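Local atomic coordinates of thiol-activated cytolysin (Desulfobulbus propionicus, PDB entry 6NAL), a protein that probably forms pores in target membranes, as a Gram-negative member of the cholesterol-dependent cytolysin family. Residues L370-S373 against V377-F380; A224-S227 against P231-F234. All coordinates share one frame; numbering follows the deposited sequence.

Two short connections, each of three residues between its segments, mark distant ends of an elongated toxin. Contact 2 comes first in sequence and joins the end of helix 218-224 to the start of strand 232-250, part of the large antiparallel sheet. Contact 1 follows much later and passes from strand 349-372 to strand 378-389, in the beta-sandwich domain near the C-terminus. Their centres lie about 87 Å apart, on opposite sides of the chain's centre, and the nearest atoms are about 73 Å apart, so neither can touch the other. The two are independent local features: contact 1 bridges the two sheets of the beta sandwich face to face, whereas contact 2 forms the entry to a long strand of the large sheet.

Contact 1 of 2, residues L370-S373 against V377-F380; sequences LEHS and VARF
The CB of Leu370 lies over one face of the Phe380 ring, 4.1 Å from its centroid and displaced toward the rim, in a CH-pi contact. Leu370 and Phe380 run alongside one another in opposite senses, and Leu370 CD1 reaches Phe380 CG at 3.9 Å. His372 CB meets the rim of the same ring, 4.0 Å from Phe380 CZ. A second CH-pi contact repeats the theme: Ala378 CB stands over a face of the His372 imidazole, 3.8 Å from its centroid. With CG anti to the backbone N (chi1 172°), the histidine extends across to Ala378, while its NE2 is hydrogen-bonded to Tyr376 O in the connecting turn, which helps fix the ring's rotation. No hydrogen bond joins the segments. The short strand segments 370-372 and 378-380 run antiparallel at 174°, their axes 9.2 Å apart at closest approach, the spacing of facing sheets in a beta sandwich rather than of paired neighbours. Backbone hydrogen bonds instead tie Leu370 to Thr414 and Glu371 to Val457, so strand 349-372 sits between strands 412-418 and 454-462, while Trp401 of strand 394-408, next to strand 378-389 in the opposing sheet, touches both Leu370 and Phe380.

Contact 2 of 2, residues A224-S227 against P231-F234; sequences AGIS and PPLF
Across this turn Ile226 and Pro231 bring their CA atoms within 5.5 Å of each other, the closest CA pair across the two segments. The chain reaches that point from helix 218-224, which ends in a Schellman motif: Gly225 takes a positive phi of 130° while two hydrogen bonds run back into the last helical turn. Gly225, lacking a side chain, adopts this conformation without crowding Ala224 O. Beyond it, Ile226 and Ser227 are extended, and Pro231 leads into the strand that begins at Pro232. Ser227 O approaches Pro231 N to 3.2 Å, but the proline nitrogen carries no proton to donate, and the segments meet without a hydrogen bond.

The side-chain contact is apolar. Ile226 CD1 packs against Pro232 CB at 3.6 Å, and its CG2 branch lies 3.9 Å from Pro232 CD, so two methyl groups address one pyrrolidine ring. The isoleucine chain lies roughly perpendicular to the proline side chain. Because CG1 is anti to the carbonyl carbon (chi1 -62°) and CD1 is turned by a chi2 of -62°, the end of the isoleucine comes nearer to the proline than its first bond would suggest. On the helix side Ile226 also rests on Trp218 and Leu221, and Val78 of strand 76-78 touches it as well.

Backbone hydrogen bonds between Pro232 and Leu341, in which the proline can only accept, and between Leu233 and Leu77 place the new strand between two antiparallel neighbours. The arrangement is a helix-to-strand connection: a Schellman-capped helix followed by a short loop into a long strand of the antiparallel sheet.

Contact 1 of 2, residues L370-S373 against V377-F380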
loop_
_atom_site.group_PDB
_atom_site.type_symbol
_atom_site.label_atom_id
_atom_site.label_comp_id
_atom_site.label_asym_id
_atom_site.label_seq_id
_atom_site.Cartn_x
_atom_site.Cartn_y
_atom_site.Cartn_z
ATOM N N LEU A 370 -23.916 21.139 0.161
ATOM C CA LEU A 370 -23.772 22.460 0.785
ATOM C C LEU A 370 -25.150 23.047 1.053
ATOM O O LEU A 370 -26.024 22.938 0.202
ATOM C CB LEU A 370 -22.994 23.402 -0.118
ATOM C CG LEU A 370 -21.683 22.757 -0.578
ATOM C CD1 LEU A 370 -21.080 23.746 -1.581
ATOM C CD2 LEU A 370 -20.683 22.456 0.553
ATOM N N GLU A 371 -25.372 23.586 2.248
ATOM C CA GLU A 371 -26.659 24.171 2.599
ATOM C C GLU A 371 -26.411 25.454 3.358
ATOM O O GLU A 371 -25.591 25.519 4.279
ATOM C CB GLU A 371 -27.516 23.211 3.416
ATOM C CG GLU A 371 -27.309 21.751 2.948
ATOM C CD GLU A 371 -28.310 20.732 3.517
ATOM O OE1 GLU A 371 -28.156 20.334 4.695
ATOM O OE2 GLU A 371 -29.224 20.297 2.763
ATOM N N HIS A 372 -27.087 26.475 2.902
ATOM C CA HIS A 372 -27.020 27.802 3.471
ATOM C C HIS A 372 -28.440 28.191 3.843
ATOM O O HIS A 372 -29.327 28.234 2.981
ATOM C CB HIS A 372 -26.436 28.751 2.452
ATOM C CG HIS A 372 -26.487 30.191 2.834
ATOM N ND1 HIS A 372 -26.482 30.619 4.141
ATOM C CD2 HIS A 372 -26.488 31.308 2.066
ATOM C CE1 HIS A 372 -26.466 31.941 4.163
ATOM N NE2 HIS A 372 -26.468 32.385 2.916
ATOM N N SER A 373 -28.661 28.450 5.114
ATOM C CA SER A 373 -29.944 28.974 5.567
ATOM C C SER A 373 -29.762 30.255 6.358
ATOM O O SER A 373 -30.728 30.752 6.930
ATOM C CB SER A 373 -30.671 27.959 6.447
ATOM O OG SER A 373 -29.908 27.826 7.644
ATOM N N VAL A 377 -25.157 36.964 3.198
ATOM C CA VAL A 377 -24.629 36.471 1.928
ATOM C C VAL A 377 -23.424 35.612 2.249
ATOM O O VAL A 377 -22.577 35.991 3.070
ATOM C CB VAL A 377 -24.243 37.632 0.993
ATOM C CG1 VAL A 377 -23.483 37.101 -0.231
ATOM C CG2 VAL A 377 -25.495 38.418 0.538
ATOM N N ALA A 378 -23.346 34.460 1.635
ATOM C CA ALA A 378 -22.281 33.534 1.966
ATOM C C ALA A 378 -21.614 33.053 0.689
ATOM O O ALA A 378 -22.221 33.020 -0.375
ATOM C CB ALA A 378 -22.821 32.350 2.745
ATOM N N ARG A 379 -20.359 32.696 0.790
ATOM C CA ARG A 379 -19.736 31.997 -0.313
ATOM C C ARG A 379 -19.029 30.770 0.212
ATOM O O ARG A 379 -18.546 30.740 1.355
ATOM C CB ARG A 379 -18.774 32.879 -1.075
ATOM C CG ARG A 379 -17.740 33.464 -0.225
ATOM C CD ARG A 379 -17.030 34.561 -0.967
ATOM N NE ARG A 379 -15.840 34.898 -0.203
ATOM C CZ ARG A 379 -15.195 36.043 -0.332
ATOM N NH1 ARG A 379 -15.615 36.927 -1.235
ATOM N NH2 ARG A 379 -14.136 36.290 0.424
ATOM N N PHE A 380 -19.030 29.763 -0.658
ATOM C CA PHE A 380 -18.458 28.438 -0.463
ATOM C C PHE A 380 -17.260 28.260 -1.404
ATOM O O PHE A 380 -17.331 28.614 -2.583
ATOM C CB PHE A 380 -19.486 27.333 -0.782
ATOM C CG PHE A 380 -20.645 27.235 0.168
ATOM C CD1 PHE A 380 -21.772 27.971 -0.051
ATOM C CD2 PHE A 380 -20.628 26.355 1.228
ATOM C CE1 PHE A 380 -22.853 27.909 0.797
ATOM C CE2 PHE A 380 -21.727 26.278 2.085
ATOM C CZ PHE A 380 -22.843 27.062 1.849
#

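Contact 2 of 2, residues A224-S227 against P231-F234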
loop_
_atom_site.group_PDB
_atom_site.type_symbol
_atom_site.label_atom_id
_atom_site.label_comp_id
_atom_site.label_asym_id
_atom_site.label_seq_id
_atom_site.Cartn_x
_atom_site.Cartn_y
_atom_site.Cartn_z
ATOM N N ALA A 224 20.379 -50.389 -13.686
ATOM C CA ALA A 224 19.087 -49.814 -13.345
ATOM C C ALA A 224 19.077 -48.286 -13.328
ATOM O O ALA A 224 17.986 -47.707 -13.239
ATOM C CB ALA A 224 18.637 -50.345 -11.987
ATOM N N GLY A 225 20.244 -47.625 -13.427
ATOM C CA GLY A 225 20.282 -46.167 -13.442
ATOM C C GLY A 225 21.253 -45.502 -12.477
ATOM O O GLY A 225 21.564 -44.316 -12.629
ATOM N N ILE A 226 21.788 -46.267 -11.518
ATOM C CA ILE A 226 22.578 -45.673 -10.445
ATOM C C ILE A 226 23.899 -45.146 -10.980
ATOM O O ILE A 226 24.554 -45.777 -11.830
ATOM C CB ILE A 226 22.809 -46.683 -9.313
ATOM C CG1 ILE A 226 21.461 -47.064 -8.732
ATOM C CG2 ILE A 226 23.741 -46.095 -8.276
ATOM C CD1 ILE A 226 20.711 -45.868 -8.117
ATOM N N SER A 227 24.314 -43.991 -10.446
ATOM C CA SER A 227 25.492 -43.251 -10.896
ATOM C C SER A 227 25.579 -41.995 -10.033
ATOM O O SER A 227 24.678 -41.730 -9.231
ATOM C CB SER A 227 25.401 -42.895 -12.385
ATOM O OG SER A 227 24.450 -41.870 -12.613
ATOM N N PRO A 231 22.084 -40.948 -7.619
ATOM C CA PRO A 231 22.359 -41.829 -6.457
ATOM C C PRO A 231 21.102 -42.534 -5.994
ATOM O O PRO A 231 19.992 -42.096 -6.339
ATOM C CB PRO A 231 22.861 -40.864 -5.378
ATOM C CG PRO A 231 22.327 -39.510 -5.801
ATOM C CD PRO A 231 22.271 -39.524 -7.315
ATOM N N PRO A 232 21.241 -43.641 -5.253
ATOM C CA PRO A 232 20.062 -44.391 -4.820
ATOM C C PRO A 232 19.451 -43.748 -3.598
ATOM O O PRO A 232 20.154 -43.203 -2.734
ATOM C CB PRO A 232 20.625 -45.788 -4.498
ATOM C CG PRO A 232 22.021 -45.498 -4.035
ATOM C CD PRO A 232 22.489 -44.401 -4.976
ATOM N N LEU A 233 18.128 -43.861 -3.516
ATOM C CA LEU A 233 17.392 -43.404 -2.347
ATOM C C LEU A 233 16.594 -44.523 -1.690
ATOM O O LEU A 233 16.274 -45.543 -2.304
ATOM C CB LEU A 233 16.411 -42.293 -2.710
ATOM C CG LEU A 233 16.925 -41.107 -3.477
ATOM C CD1 LEU A 233 15.762 -40.434 -4.183
ATOM C CD2 LEU A 233 17.612 -40.158 -2.566
ATOM N N PHE A 234 16.232 -44.268 -0.431
ATOM C CA PHE A 234 15.538 -45.207 0.437
ATOM C C PHE A 234 14.340 -44.496 1.071
ATOM O O PHE A 234 14.514 -43.522 1.816
ATOM C CB PHE A 234 16.525 -45.707 1.500
ATOM C CG PHE A 234 15.938 -46.595 2.536
ATOM C CD1 PHE A 234 15.856 -47.944 2.334
ATOM C CD2 PHE A 234 15.537 -46.091 3.748
ATOM C CE1 PHE A 234 15.302 -48.761 3.303
ATOM C CE2 PHE A 234 15.046 -46.911 4.750
ATOM C CZ PHE A 234 14.919 -48.248 4.515
#